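Local coordinates for protein imidazoleglycerol-phosphate dehydratase (Staphylococcus aureus subsp. aureus, PDB 2AE8) that catalyses the dehydration of imidazoleglycerol phosphate to imidazoleacetol phosphate, the sixth step of histidine biosynthesis, as a metal-dependent lyase built from 24 subunits, at residues E189-A192 with I193-F197; L63-M66 with L67-T71; E151-G154 with T155-T158; V93-D96 with I97-I101; E162-F165 with R166-I170. One frame throughout, in Å; residues are numbered along the deposited sequence. Where two conformers were deposited one is given.

Overall arrangement
Four of the five contacts are nine-residue stretches of helix, on helices 61-74, 90-111, 159-171 and 186-205, with side chains meeting one turn apart; contact 3 is a beta hairpin leading into helix 159-171. Contacts 1 and 5 are buried and meet through F194, F164 and F165; contacts 2 and 4 are partly buried, and contact 3 lies farthest out, about 18 Å from the chain centre. Contacts 4 and 5 pack closely, their centres about 8 Å apart, with A167 against G98 and I99. All four helical contacts carry a metal ligand, E191, H65, E95 and E163, and contact 5 adds a salt-bridge network. Contact 3 instead has a lysine-aspartate pair at a subunit boundary.

Contact 1 of 5, residues E189-A192 with I193-F197; sequences EIEA and IFKAF. With MG (magnesium ion), chain L.
E191 and K195, one helical turn apart, meet through their methylenes, E191 CG lying 4.1 Å from K195 CD where the two chains cross. With CG anti to the backbone N (chi1 -180°) and an extended chain beyond it, E191 carries its carboxylate clear of the helix, and OE1 binds a magnesium ion at 2.1 Å. H187 of the same helix and H92 of a neighbouring subunit bind that ion too. The polar end of K195 is held elsewhere: its NZ is hydrogen-bonded to Y118 OH of another subunit, and 5.6 Å separates it from E191 OE2.

On another side of the helix I190 and F194 run side by side, the methyl CG2 of I190 touching F194 CD2 at 3.6 Å. The ring edge also passes I190 O, the atom that accepts the straight bond from F194 N (2.9 Å, 171° at the hydrogen). Small A192 and A196 suit the side pressed against strands 118-125 and 128-135, while F194 packs on F165. A glutamate fits the metal end because one oxygen can take the ion while its CG packs on K195 CD; through H92, that ion ties this helix to a neighbouring subunit.

Contact 2 of 5, residues L63-M66 with L67-T71; sequences LNHM and LTLFT
L67, M66 and L69 are the residues most enclosed by this turn of helix 61-74. L67 lies across L63, its CD1 3.9 Å from L63 CG, and the branched ends of the two leucines form an apolar ridge. Beyond it lie I97 of helix 90-111 and F164 of helix 159-171, so leucine suits both positions. L67 N closes the turn below them with a bond to L63 O.

M66, a selenomethionine here, sits beside L69 with its chain bent at chi2 (-54°) and again at chi3. The bends turn the terminal methyl across the helix toward L69, and CE meets L69 CD1 at 3.5 Å, a tight carbon contact. The flexible, unbranched chain also lets SE pack against F194 and I190 of helix 186-205.

In the conformer given, the same L69 methyl covers one face of the H65 imidazole in a CH-pi contact, 4.1 Å from the ring centroid and displaced toward the rim near NE2. H65 belongs to the metal site, and its ring meets that of H92 from a neighbouring subunit.

On the more exposed side, T68 OG1 lies beside its own backbone N (chi1 -64°) and donates to N64 O at 2.8 Å. T68 N donates to the same oxygen from the opposite face of the carbonyl plane, so two bonds grip it. The whole is the helix of a beta-alpha-beta unit between strands 55-57 and 77-82, with a metal-binding histidine on one side and a leucine ridge on another.

Contact 3 of 5, residues E151-G154 with T155-T158; sequences EKVG and TFDT
V153 and F156 face each other as an antiparallel hydrogen-bonded pair, joined by V153 N to F156 O (3.0 Å) and F156 N to V153 O (2.9 Å), and the chain between them reverses through G154 and T155 in a type II' beta turn. This is a tight beta hairpin, extended past its two bridges by T158 N donating to E151 O. G154 has a positive phi of 53°, a conformation that by itself favours glycine.

V153 and F156 share one face of the hairpin and lie side by side, V153 CG2 being 3.9 Å from F156 CB and near the edge of the ring. The valine packs on I190 and T186, and the phenylalanine carries its ring toward F62 and T94, so apolar side chains suit this inward face.

K152 and D157, a non-hydrogen-bonded pair, occupy the opposite face and point the same way. The long lysine chain runs nearly straight until chi4 (-86°), where it bends to bring the ammonium to the carboxylate of the shorter aspartate. The interface continues this polar chemistry: K152 NZ also binds G154 O of an adjacent subunit, and D157 OD1 takes G154 N of that subunit. Within the hairpin, K152 NZ meets D157 OD2 in a salt bridge of 2.5 Å on the syn side of the carboxylate, 27° out of its plane.

Contact 4 of 5, residues V93-D96 with I97-I101; sequences VTED and IGIVI. With MG (magnesium ion), chain J.
The carboxylate of E95 is the flat group that binds both ion and water: OE1 binds a magnesium ion at 2.2 Å, and OE2 accepts a short bond of 2.5 Å from a water that itself ligates the ion. Behind it the CG methylene touches the neighbouring side chain, I99 CD1 lying 3.9 Å from E95 CG, one turn further along helix 90-111. This is an alpha-helical i to i+4 arrangement with a metal ligand near the helix start. CG anti to the backbone N (chi1 177°) and an extended chain set the carboxylate beyond the backbone, where H91 of the same helix and H188 of another subunit join it at the ion. Three waters complete the ligands, and one of them steadies the second oxygen of the glutamate.

On a different side V93 and I97 run alongside each other, and I97 packs inward on L63 and L67. Beta-branched residues suit such a surface because their methyls fill space close to the backbone. G98 gives its side of the helix a low profile, and A167 of helix 159-171 presses against its backbone there. I99, of the same helix as G98, packs on A167 as well.

Backbone bonds hold the turn, I99 N donating to E95 O at 2.8 Å and G98 N to T94 O at 2.9 Å. On the V93 side, V93 CG1 touches I97 CD1 at 3.8 Å.

Contact 5 of 5, residues E162-F165 with R166-I170; sequences EEFF and RAVVI
The charged interactions centre on R166; in the conformer given, its guanidinium bridges two glutamates from the preceding turn. R166 NH2 donates to E162 OE2 at 3.1 Å; the oxygen lies near the guanidinium edge, but the donor comes from above the carboxylate plane, and the two planes stand 72° apart. E163 OE1 is 3.3 Å from R166 NH1, an ion pair resting on charge alone, since the oxygen is well out of the guanidinium plane. A water links E163 OE2 to R166 NE, donating to the first and accepting from the second, each at 2.5 Å. Bends at chi2 and chi3 (70°) fold the long arginine back toward both acids.

Apolar contacts occupy another side. V168 CG2 sits over one face of the F164 ring, 3.9 Å from its centroid, in a CH-pi contact offset toward the rim. F165 meets F197 of helix 186-205 edge-to-face, while small A167 allows close approach by helix 90-111.

Along the backbone, R166 N bonds to E162 O and V168 N to F164 O, the routine pattern of a helix. E163 is a manganese ligand in this protein, and the arginine and the water probably hold its carboxylate in place.

Contact 1 of 5, residues E189-A192 with I193-F197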
loop_
_atom_site.group_PDB
_atom_site.type_symbol
_atom_site.label_atom_id
_atom_site.label_comp_id
_atom_site.label_asym_id
_atom_site.label_seq_id
_atom_site.Cartn_x
_atom_site.Cartn_y
_atom_site.Cartn_z
ATOM N N GLU B 189 -13.692 16.822 -29.876
ATOM C CA GLU B 189 -12.322 17.038 -29.438
ATOM C C GLU B 189 -11.475 17.553 -30.597
ATOM O O GLU B 189 -10.772 18.544 -30.477
ATOM C CB GLU B 189 -11.735 15.722 -28.906
ATOM C CG GLU B 189 -12.176 15.344 -27.479
ATOM C CD GLU B 189 -11.895 13.875 -27.137
ATOM O OE1 GLU B 189 -11.289 13.137 -27.956
ATOM O OE2 GLU B 189 -12.340 13.442 -26.061
ATOM N N ILE B 190 -11.515 16.840 -31.709
ATOM C CA ILE B 190 -10.776 17.232 -32.888
ATOM C C ILE B 190 -11.262 18.583 -33.435
ATOM O O ILE B 190 -10.460 19.440 -33.804
ATOM C CB ILE B 190 -10.892 16.141 -33.961
ATOM C CG1 ILE B 190 -10.283 14.832 -33.414
ATOM C CG2 ILE B 190 -10.168 16.579 -35.232
ATOM C CD1 ILE B 190 -10.659 13.583 -34.214
ATOM N N GLU B 191 -12.574 18.761 -33.488
ATOM C CA GLU B 191 -13.142 20.010 -33.991
ATOM C C GLU B 191 -12.737 21.215 -33.150
ATOM O O GLU B 191 -12.325 22.238 -33.698
ATOM C CB GLU B 191 -14.663 19.905 -34.137
ATOM C CG GLU B 191 -15.308 21.169 -34.655
ATOM C CD GLU B 191 -16.632 20.917 -35.361
ATOM O OE1 GLU B 191 -17.067 19.749 -35.474
ATOM O OE2 GLU B 191 -17.243 21.902 -35.805
ATOM N N ALA B 192 -12.850 21.118 -31.824
ATOM C CA ALA B 192 -12.382 22.200 -30.944
ATOM C C ALA B 192 -10.910 22.540 -31.194
ATOM O O ALA B 192 -10.530 23.716 -31.236
ATOM C CB ALA B 192 -12.616 21.845 -29.451
ATOM N N ILE B 193 -10.075 21.513 -31.365
ATOM C CA ILE B 193 -8.643 21.724 -31.641
ATOM C C ILE B 193 -8.413 22.451 -32.994
ATOM O O ILE B 193 -7.637 23.405 -33.070
ATOM C CB ILE B 193 -7.861 20.396 -31.624
ATOM C CG1 ILE B 193 -7.786 19.816 -30.188
ATOM C CG2 ILE B 193 -6.438 20.572 -32.228
ATOM C CD1 ILE B 193 -7.307 18.371 -30.167
ATOM N N PHE B 194 -9.077 21.990 -34.051
ATOM C CA PHE B 194 -8.993 22.676 -35.350
ATOM C C PHE B 194 -9.507 24.107 -35.289
ATOM O O PHE B 194 -8.864 25.008 -35.822
ATOM C CB PHE B 194 -9.717 21.900 -36.453
ATOM C CG PHE B 194 -8.850 20.920 -37.166
ATOM C CD1 PHE B 194 -8.087 21.323 -38.267
ATOM C CD2 PHE B 194 -8.786 19.591 -36.746
ATOM C CE1 PHE B 194 -7.272 20.418 -38.947
ATOM C CE2 PHE B 194 -7.964 18.651 -37.421
ATOM C CZ PHE B 194 -7.201 19.070 -38.533
ATOM N N LYS B 195 -10.638 24.328 -34.627
ATOM C CA LYS B 195 -11.170 25.678 -34.470
ATOM C C LYS B 195 -10.207 26.596 -33.709
ATOM O O LYS B 195 -9.921 27.715 -34.141
ATOM C CB LYS B 195 -12.556 25.682 -33.805
ATOM C CG LYS B 195 -13.722 25.131 -34.689
ATOM C CD LYS B 195 -15.115 25.251 -34.002
ATOM C CE LYS B 195 -15.458 26.709 -33.590
ATOM N NZ LYS B 195 -16.904 26.860 -33.176
ATOM N N ALA B 196 -9.703 26.124 -32.573
ATOM C CA ALA B 196 -8.807 26.918 -31.750
ATOM C C ALA B 196 -7.483 27.210 -32.449
ATOM O O ALA B 196 -7.006 28.327 -32.379
ATOM C CB ALA B 196 -8.560 26.232 -30.400
ATOM N N PHE B 197 -6.873 26.215 -33.084
ATOM C CA PHE B 197 -5.622 26.455 -33.792
ATOM C C PHE B 197 -5.799 27.509 -34.898
ATOM O O PHE B 197 -4.984 28.419 -35.027
ATOM C CB PHE B 197 -5.082 25.173 -34.427
ATOM C CG PHE B 197 -3.866 25.409 -35.306
ATOM C CD1 PHE B 197 -2.605 25.557 -34.741
ATOM C CD2 PHE B 197 -4.002 25.523 -36.701
ATOM C CE1 PHE B 197 -1.482 25.787 -35.535
ATOM C CE2 PHE B 197 -2.891 25.768 -37.502
ATOM C CZ PHE B 197 -1.623 25.892 -36.921
HETATM MG MG MG L . -18.119 18.855 -37.072
#

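Contact 2 of 5, residues L63-M66 with L67-T71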
loop_
_atom_site.group_PDB
_atom_site.type_symbol
_atom_site.label_atom_id
_atom_site.label_comp_id
_atom_site.label_asym_id
_atom_site.label_seq_id
_atom_site.Cartn_x
_atom_site.Cartn_y
_atom_site.Cartn_z
ATOM N N LEU B 63 -11.148 14.961 -43.257
ATOM C CA LEU B 63 -10.120 15.982 -43.446
ATOM C C LEU B 63 -10.692 17.178 -44.221
ATOM O O LEU B 63 -10.412 18.323 -43.875
ATOM C CB LEU B 63 -8.874 15.409 -44.135
ATOM C CG LEU B 63 -7.626 16.307 -44.191
ATOM C CD1 LEU B 63 -7.174 16.766 -42.809
ATOM C CD2 LEU B 63 -6.488 15.601 -44.938
ATOM N N ASN B 64 -11.529 16.903 -45.226
ATOM C CA ASN B 64 -12.273 17.973 -45.920
ATOM C C ASN B 64 -13.012 18.896 -44.962
ATOM O O ASN B 64 -12.889 20.123 -45.056
ATOM C CB ASN B 64 -13.244 17.398 -46.962
ATOM C CG ASN B 64 -12.528 16.876 -48.191
ATOM O OD1 ASN B 64 -11.317 17.015 -48.322
ATOM N ND2 ASN B 64 -13.275 16.260 -49.097
ATOM N N HIS B 65 -13.763 18.317 -44.026
ATOM C CA HIS B 65 -14.544 19.116 -43.094
ATOM C C HIS B 65 -13.644 19.959 -42.192
ATOM O O HIS B 65 -13.914 21.157 -41.970
ATOM C CB HIS B 65 -15.488 18.242 -42.253
ATOM C CG HIS B 65 -16.341 19.023 -41.294
ATOM N ND1 HIS B 65 -17.043 20.152 -41.666
ATOM C CD2 HIS B 65 -16.622 18.827 -39.982
ATOM C CE1 HIS B 65 -17.696 20.631 -40.620
ATOM N NE2 HIS B 65 -17.458 19.847 -39.584
HETATM N N MSE B 66 -12.579 19.342 -41.679
HETATM C CA MSE B 66 -11.647 20.041 -40.770
HETATM C C MSE B 66 -10.914 21.221 -41.452
HETATM O O MSE B 66 -10.769 22.308 -40.872
HETATM C CB MSE B 66 -10.644 19.047 -40.168
HETATM C CG MSE B 66 -11.273 18.033 -39.176
HETATM SE SE MSE B 66 -12.320 18.833 -37.688
HETATM C CE MSE B 66 -14.118 18.558 -38.358
ATOM N N LEU B 67 -10.438 20.992 -42.675
ATOM C CA LEU B 67 -9.768 22.060 -43.439
ATOM C C LEU B 67 -10.758 23.135 -43.867
ATOM O O LEU B 67 -10.397 24.295 -43.984
ATOM C CB LEU B 67 -8.996 21.490 -44.634
ATOM C CG LEU B 67 -7.887 20.509 -44.236
ATOM C CD1 LEU B 67 -7.137 19.940 -45.448
ATOM C CD2 LEU B 67 -6.926 21.193 -43.273
ATOM N N THR B 68 -12.017 22.763 -44.074
ATOM C CA THR B 68 -13.046 23.777 -44.316
ATOM C C THR B 68 -13.185 24.661 -43.076
ATOM O O THR B 68 -13.294 25.886 -43.185
ATOM C CB THR B 68 -14.397 23.132 -44.737
ATOM O OG1 THR B 68 -14.212 22.466 -45.993
ATOM C CG2 THR B 68 -15.515 24.178 -44.863
ATOM N N LEU B 69 -13.133 24.043 -41.894
ATOM C CA LEU B 69 -13.154 24.790 -40.634
ATOM C C LEU B 69 -11.938 25.706 -40.483
ATOM O O LEU B 69 -12.057 26.874 -40.072
ATOM C CB LEU B 69 -13.241 23.812 -39.443
ATOM C CG LEU B 69 -14.642 23.285 -39.140
ATOM C CD1 LEU B 69 -14.546 22.014 -38.315
ATOM C CD2 LEU B 69 -15.507 24.346 -38.404
ATOM N N PHE B 70 -10.770 25.171 -40.819
ATOM C CA PHE B 70 -9.528 25.934 -40.817
ATOM C C PHE B 70 -9.680 27.205 -41.667
ATOM O O PHE B 70 -9.357 28.314 -41.224
ATOM C CB PHE B 70 -8.381 25.061 -41.334
ATOM C CG PHE B 70 -7.104 25.816 -41.603
ATOM C CD1 PHE B 70 -6.169 26.026 -40.587
ATOM C CD2 PHE B 70 -6.827 26.310 -42.884
ATOM C CE1 PHE B 70 -4.978 26.728 -40.831
ATOM C CE2 PHE B 70 -5.651 27.018 -43.143
ATOM C CZ PHE B 70 -4.723 27.235 -42.114
ATOM N N THR B 71 -10.192 27.049 -42.884
ATOM C CA THR B 71 -10.308 28.219 -43.771
ATOM C C THR B 71 -11.174 29.293 -43.167
ATOM O O THR B 71 -10.767 30.456 -43.121
ATOM C CB THR B 71 -10.777 27.868 -45.206
ATOM O OG1 THR B 71 -12.087 27.297 -45.180
ATOM C CG2 THR B 71 -9.829 26.913 -45.837
#

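Contact 3 of 5, residues E151-G154 with T155-T158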
loop_
_atom_site.group_PDB
_atom_site.type_symbol
_atom_site.label_atom_id
_atom_site.label_comp_id
_atom_site.label_asym_id
_atom_site.label_seq_id
_atom_site.Cartn_x
_atom_site.Cartn_y
_atom_site.Cartn_z
ATOM N N GLU B 151 -10.390 5.636 -31.327
ATOM C CA GLU B 151 -9.321 5.386 -32.286
ATOM C C GLU B 151 -9.713 5.868 -33.702
ATOM O O GLU B 151 -8.849 6.123 -34.551
ATOM C CB GLU B 151 -8.963 3.881 -32.294
ATOM C CG GLU B 151 -8.563 3.341 -30.901
ATOM C CD GLU B 151 -7.758 2.042 -30.957
ATOM O OE1 GLU B 151 -7.690 1.420 -32.033
ATOM O OE2 GLU B 151 -7.166 1.650 -29.915
ATOM N N LYS B 152 -11.020 5.975 -33.935
ATOM C CA LYS B 152 -11.563 6.439 -35.211
ATOM C C LYS B 152 -12.736 7.372 -35.021
ATOM O O LYS B 152 -13.507 7.232 -34.061
ATOM C CB LYS B 152 -12.026 5.254 -36.069
ATOM C CG LYS B 152 -10.856 4.439 -36.690
ATOM C CD LYS B 152 -11.338 3.471 -37.766
ATOM C CE LYS B 152 -10.277 2.428 -38.130
ATOM N NZ LYS B 152 -9.310 2.884 -39.172
ATOM N N VAL B 153 -12.876 8.318 -35.953
ATOM C CA VAL B 153 -14.136 9.018 -36.156
ATOM C C VAL B 153 -14.578 8.670 -37.569
ATOM O O VAL B 153 -13.881 8.979 -38.547
ATOM C CB VAL B 153 -14.014 10.554 -35.981
ATOM C CG1 VAL B 153 -13.929 10.907 -34.512
ATOM C CG2 VAL B 153 -12.776 11.071 -36.698
ATOM N N GLY B 154 -15.715 7.992 -37.672
ATOM C CA GLY B 154 -16.102 7.328 -38.921
ATOM C C GLY B 154 -14.969 6.422 -39.368
ATOM O O GLY B 154 -14.568 5.493 -38.663
ATOM N N THR B 155 -14.415 6.716 -40.534
ATOM C CA THR B 155 -13.366 5.877 -41.079
ATOM C C THR B 155 -11.970 6.493 -40.845
ATOM O O THR B 155 -10.943 5.897 -41.179
ATOM C CB THR B 155 -13.663 5.633 -42.588
ATOM O OG1 THR B 155 -12.957 4.471 -43.046
ATOM C CG2 THR B 155 -13.287 6.831 -43.389
ATOM N N PHE B 156 -11.940 7.688 -40.267
ATOM C CA PHE B 156 -10.691 8.453 -40.087
ATOM C C PHE B 156 -9.901 8.051 -38.829
ATOM O O PHE B 156 -10.423 8.144 -37.720
ATOM C CB PHE B 156 -11.042 9.941 -40.010
ATOM C CG PHE B 156 -9.859 10.869 -40.039
ATOM C CD1 PHE B 156 -9.174 11.119 -41.238
ATOM C CD2 PHE B 156 -9.457 11.536 -38.876
ATOM C CE1 PHE B 156 -8.091 11.991 -41.274
ATOM C CE2 PHE B 156 -8.381 12.405 -38.903
ATOM C CZ PHE B 156 -7.696 12.645 -40.098
ATOM N N ASP B 157 -8.640 7.656 -39.014
ATOM C CA ASP B 157 -7.727 7.354 -37.910
ATOM C C ASP B 157 -7.370 8.623 -37.156
ATOM O O ASP B 157 -6.743 9.528 -37.671
ATOM C CB ASP B 157 -6.451 6.669 -38.411
ATOM C CG ASP B 157 -6.706 5.246 -38.892
ATOM O OD1 ASP B 157 -6.013 4.793 -39.811
ATOM O OD2 ASP B 157 -7.593 4.571 -38.336
ATOM N N THR B 158 -7.803 8.653 -35.912
ATOM C CA THR B 158 -7.705 9.778 -35.037
ATOM C C THR B 158 -6.209 10.111 -34.699
ATOM O O THR B 158 -5.847 11.275 -34.428
ATOM C CB THR B 158 -8.605 9.371 -33.837
ATOM O OG1 THR B 158 -9.593 10.357 -33.534
ATOM C CG2 THR B 158 -7.855 8.868 -32.676
#

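Contact 4 of 5, residues V93-D96 with I97-I101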
loop_
_atom_site.group_PDB
_atom_site.type_symbol
_atom_site.label_atom_id
_atom_site.label_comp_id
_atom_site.label_asym_id
_atom_site.label_seq_id
_atom_site.Cartn_x
_atom_site.Cartn_y
_atom_site.Cartn_z
ATOM N N VAL B 93 -1.569 11.035 -47.313
ATOM C CA VAL B 93 -2.360 12.185 -47.754
ATOM C C VAL B 93 -2.399 13.305 -46.695
ATOM O O VAL B 93 -2.073 14.451 -46.984
ATOM C CB VAL B 93 -3.784 11.757 -48.163
ATOM C CG1 VAL B 93 -4.676 12.963 -48.414
ATOM C CG2 VAL B 93 -3.722 10.866 -49.394
ATOM N N THR B 94 -2.776 12.962 -45.469
ATOM C CA THR B 94 -2.906 13.946 -44.395
ATOM C C THR B 94 -1.579 14.621 -44.084
ATOM O O THR B 94 -1.517 15.841 -43.965
ATOM C CB THR B 94 -3.484 13.286 -43.114
ATOM O OG1 THR B 94 -4.736 12.697 -43.436
ATOM C CG2 THR B 94 -3.715 14.305 -42.016
ATOM N N GLU B 95 -0.523 13.820 -43.963
ATOM C CA GLU B 95 0.812 14.328 -43.702
ATOM C C GLU B 95 1.331 15.228 -44.841
ATOM O O GLU B 95 1.895 16.289 -44.585
ATOM C CB GLU B 95 1.802 13.177 -43.463
ATOM C CG GLU B 95 3.242 13.665 -43.244
ATOM C CD GLU B 95 4.188 12.583 -42.745
ATOM O OE1 GLU B 95 3.751 11.421 -42.586
ATOM O OE2 GLU B 95 5.383 12.894 -42.500
ATOM N N ASP B 96 1.162 14.786 -46.084
ATOM C CA ASP B 96 1.666 15.563 -47.233
ATOM C C ASP B 96 0.919 16.883 -47.374
ATOM O O ASP B 96 1.528 17.915 -47.640
ATOM C CB ASP B 96 1.623 14.746 -48.524
ATOM C CG ASP B 96 2.616 13.594 -48.511
ATOM O OD1 ASP B 96 2.499 12.686 -49.365
ATOM O OD2 ASP B 96 3.516 13.580 -47.635
ATOM N N ILE B 97 -0.388 16.860 -47.146
ATOM C CA ILE B 97 -1.176 18.085 -47.089
ATOM C C ILE B 97 -0.702 19.017 -45.946
ATOM O O ILE B 97 -0.571 20.237 -46.119
ATOM C CB ILE B 97 -2.697 17.766 -47.012
ATOM C CG1 ILE B 97 -3.157 17.137 -48.342
ATOM C CG2 ILE B 97 -3.496 19.006 -46.663
ATOM C CD1 ILE B 97 -4.593 16.743 -48.390
ATOM N N GLY B 98 -0.432 18.437 -44.780
ATOM C CA GLY B 98 0.079 19.227 -43.643
ATOM C C GLY B 98 1.429 19.862 -43.926
ATOM O O GLY B 98 1.670 21.022 -43.575
ATOM N N ILE B 99 2.317 19.096 -44.546
ATOM C CA ILE B 99 3.650 19.582 -44.892
ATOM C C ILE B 99 3.563 20.800 -45.868
ATOM O O ILE B 99 4.200 21.839 -45.650
ATOM C CB ILE B 99 4.483 18.453 -45.517
ATOM C CG1 ILE B 99 4.945 17.445 -44.449
ATOM C CG2 ILE B 99 5.683 19.022 -46.318
ATOM C CD1 ILE B 99 5.577 16.168 -45.042
ATOM N N VAL B 100 2.742 20.665 -46.905
ATOM C CA VAL B 100 2.592 21.723 -47.922
ATOM C C VAL B 100 1.958 22.969 -47.342
ATOM O O VAL B 100 2.427 24.078 -47.609
ATOM C CB VAL B 100 1.801 21.224 -49.145
ATOM C CG1 VAL B 100 1.469 22.397 -50.123
ATOM C CG2 VAL B 100 2.590 20.133 -49.862
ATOM N N ILE B 101 0.904 22.796 -46.544
ATOM C CA ILE B 101 0.280 23.925 -45.861
ATOM C C ILE B 101 1.291 24.628 -44.964
ATOM O O ILE B 101 1.349 25.849 -44.957
ATOM C CB ILE B 101 -0.999 23.530 -45.082
ATOM C CG1 ILE B 101 -2.105 23.120 -46.062
ATOM C CG2 ILE B 101 -1.483 24.681 -44.218
ATOM C CD1 ILE B 101 -3.356 22.578 -45.409
HETATM MG MG MG J . 4.269 10.106 -40.859
HETATM O O HOH W 1 6.100 11.502 -40.547
HETATM O O HOH W 2 4.797 8.899 -42.280
HETATM O O HOH W 3 3.465 11.497 -39.826
#

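Contact 5 of 5, residues E162-F165 with R166-I170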
loop_
_atom_site.group_PDB
_atom_site.type_symbol
_atom_site.label_atom_id
_atom_site.label_comp_id
_atom_site.label_asym_id
_atom_site.label_seq_id
_atom_site.Cartn_x
_atom_site.Cartn_y
_atom_site.Cartn_z
ATOM N N GLU B 162 -2.669 14.475 -34.734
ATOM C CA GLU B 162 -1.350 14.954 -34.285
ATOM C C GLU B 162 -0.344 14.977 -35.451
ATOM O O GLU B 162 0.472 15.892 -35.559
ATOM C CB GLU B 162 -0.815 14.079 -33.153
ATOM C CG GLU B 162 0.490 14.578 -32.542
ATOM C CD GLU B 162 0.940 13.702 -31.370
ATOM O OE1 GLU B 162 0.272 12.675 -31.108
ATOM O OE2 GLU B 162 1.965 14.041 -30.732
ATOM N N GLU B 163 -0.386 13.967 -36.317
ATOM C CA GLU B 163 0.497 13.971 -37.497
ATOM C C GLU B 163 0.291 15.201 -38.391
ATOM O O GLU B 163 1.258 15.745 -38.921
ATOM C CB GLU B 163 0.325 12.694 -38.312
ATOM C CG GLU B 163 0.585 11.437 -37.474
ATOM C CD GLU B 163 1.903 11.519 -36.689
ATOM O OE1 GLU B 163 1.871 11.551 -35.426
ATOM O OE2 GLU B 163 2.965 11.583 -37.337
ATOM N N PHE B 164 -0.961 15.636 -38.532
ATOM C CA PHE B 164 -1.292 16.804 -39.359
ATOM C C PHE B 164 -0.723 18.068 -38.734
ATOM O O PHE B 164 -0.047 18.854 -39.406
ATOM C CB PHE B 164 -2.803 16.960 -39.534
ATOM C CG PHE B 164 -3.184 18.201 -40.303
ATOM C CD1 PHE B 164 -3.053 18.234 -41.699
ATOM C CD2 PHE B 164 -3.629 19.335 -39.643
ATOM C CE1 PHE B 164 -3.382 19.378 -42.426
ATOM C CE2 PHE B 164 -3.956 20.499 -40.358
ATOM C CZ PHE B 164 -3.824 20.519 -41.757
ATOM N N PHE B 165 -0.975 18.254 -37.437
ATOM C CA PHE B 165 -0.491 19.429 -36.739
ATOM C C PHE B 165 1.022 19.532 -36.622
ATOM O O PHE B 165 1.571 20.636 -36.723
ATOM C CB PHE B 165 -1.223 19.632 -35.399
ATOM C CG PHE B 165 -2.620 20.145 -35.583
ATOM C CD1 PHE B 165 -2.836 21.428 -36.079
ATOM C CD2 PHE B 165 -3.717 19.331 -35.341
ATOM C CE1 PHE B 165 -4.133 21.901 -36.295
ATOM C CE2 PHE B 165 -5.023 19.804 -35.548
ATOM C CZ PHE B 165 -5.225 21.093 -36.025
ATOM N N ARG B 166 1.679 18.391 -36.441
ATOM C CA ARG B 166 3.134 18.303 -36.473
ATOM C C ARG B 166 3.695 18.756 -37.825
ATOM O O ARG B 166 4.654 19.518 -37.873
ATOM C CB ARG B 166 3.603 16.880 -36.125
ATOM C CG ARG B 166 5.122 16.686 -36.144
ATOM C CD ARG B 166 5.667 16.016 -34.873
ATOM N NE ARG B 166 5.298 14.606 -34.748
ATOM C CZ ARG B 166 4.640 14.079 -33.715
ATOM N NH1 ARG B 166 4.371 12.781 -33.707
ATOM N NH2 ARG B 166 4.262 14.832 -32.686
ATOM N N ALA B 167 3.084 18.289 -38.911
ATOM C CA ALA B 167 3.519 18.637 -40.276
ATOM C C ALA B 167 3.348 20.146 -40.543
ATOM O O ALA B 167 4.265 20.796 -41.036
ATOM C CB ALA B 167 2.757 17.807 -41.323
ATOM N N VAL B 168 2.196 20.696 -40.172
ATOM C CA VAL B 168 1.916 22.123 -40.365
ATOM C C VAL B 168 2.831 23.023 -39.524
ATOM O O VAL B 168 3.455 23.950 -40.023
ATOM C CB VAL B 168 0.446 22.459 -40.043
ATOM C CG1 VAL B 168 0.223 23.975 -40.010
ATOM C CG2 VAL B 168 -0.508 21.773 -41.033
ATOM N N VAL B 169 2.871 22.775 -38.230
ATOM C CA VAL B 169 3.560 23.633 -37.275
ATOM C C VAL B 169 5.058 23.649 -37.523
ATOM O O VAL B 169 5.705 24.705 -37.483
ATOM C CB VAL B 169 3.257 23.152 -35.807
ATOM C CG1 VAL B 169 4.325 23.653 -34.811
ATOM C CG2 VAL B 169 1.855 23.587 -35.405
ATOM N N ILE B 170 5.621 22.483 -37.783
ATOM C CA ILE B 170 7.067 22.376 -37.930
ATOM C C ILE B 170 7.515 23.040 -39.245
ATOM O O ILE B 170 8.511 23.767 -39.275
ATOM C CB ILE B 170 7.544 20.902 -37.837
ATOM C CG1 ILE B 170 7.249 20.309 -36.416
ATOM C CG2 ILE B 170 9.004 20.769 -38.209
ATOM C CD1 ILE B 170 7.934 21.050 -35.244
HETATM O O HOH W 4 4.884 13.033 -36.654
#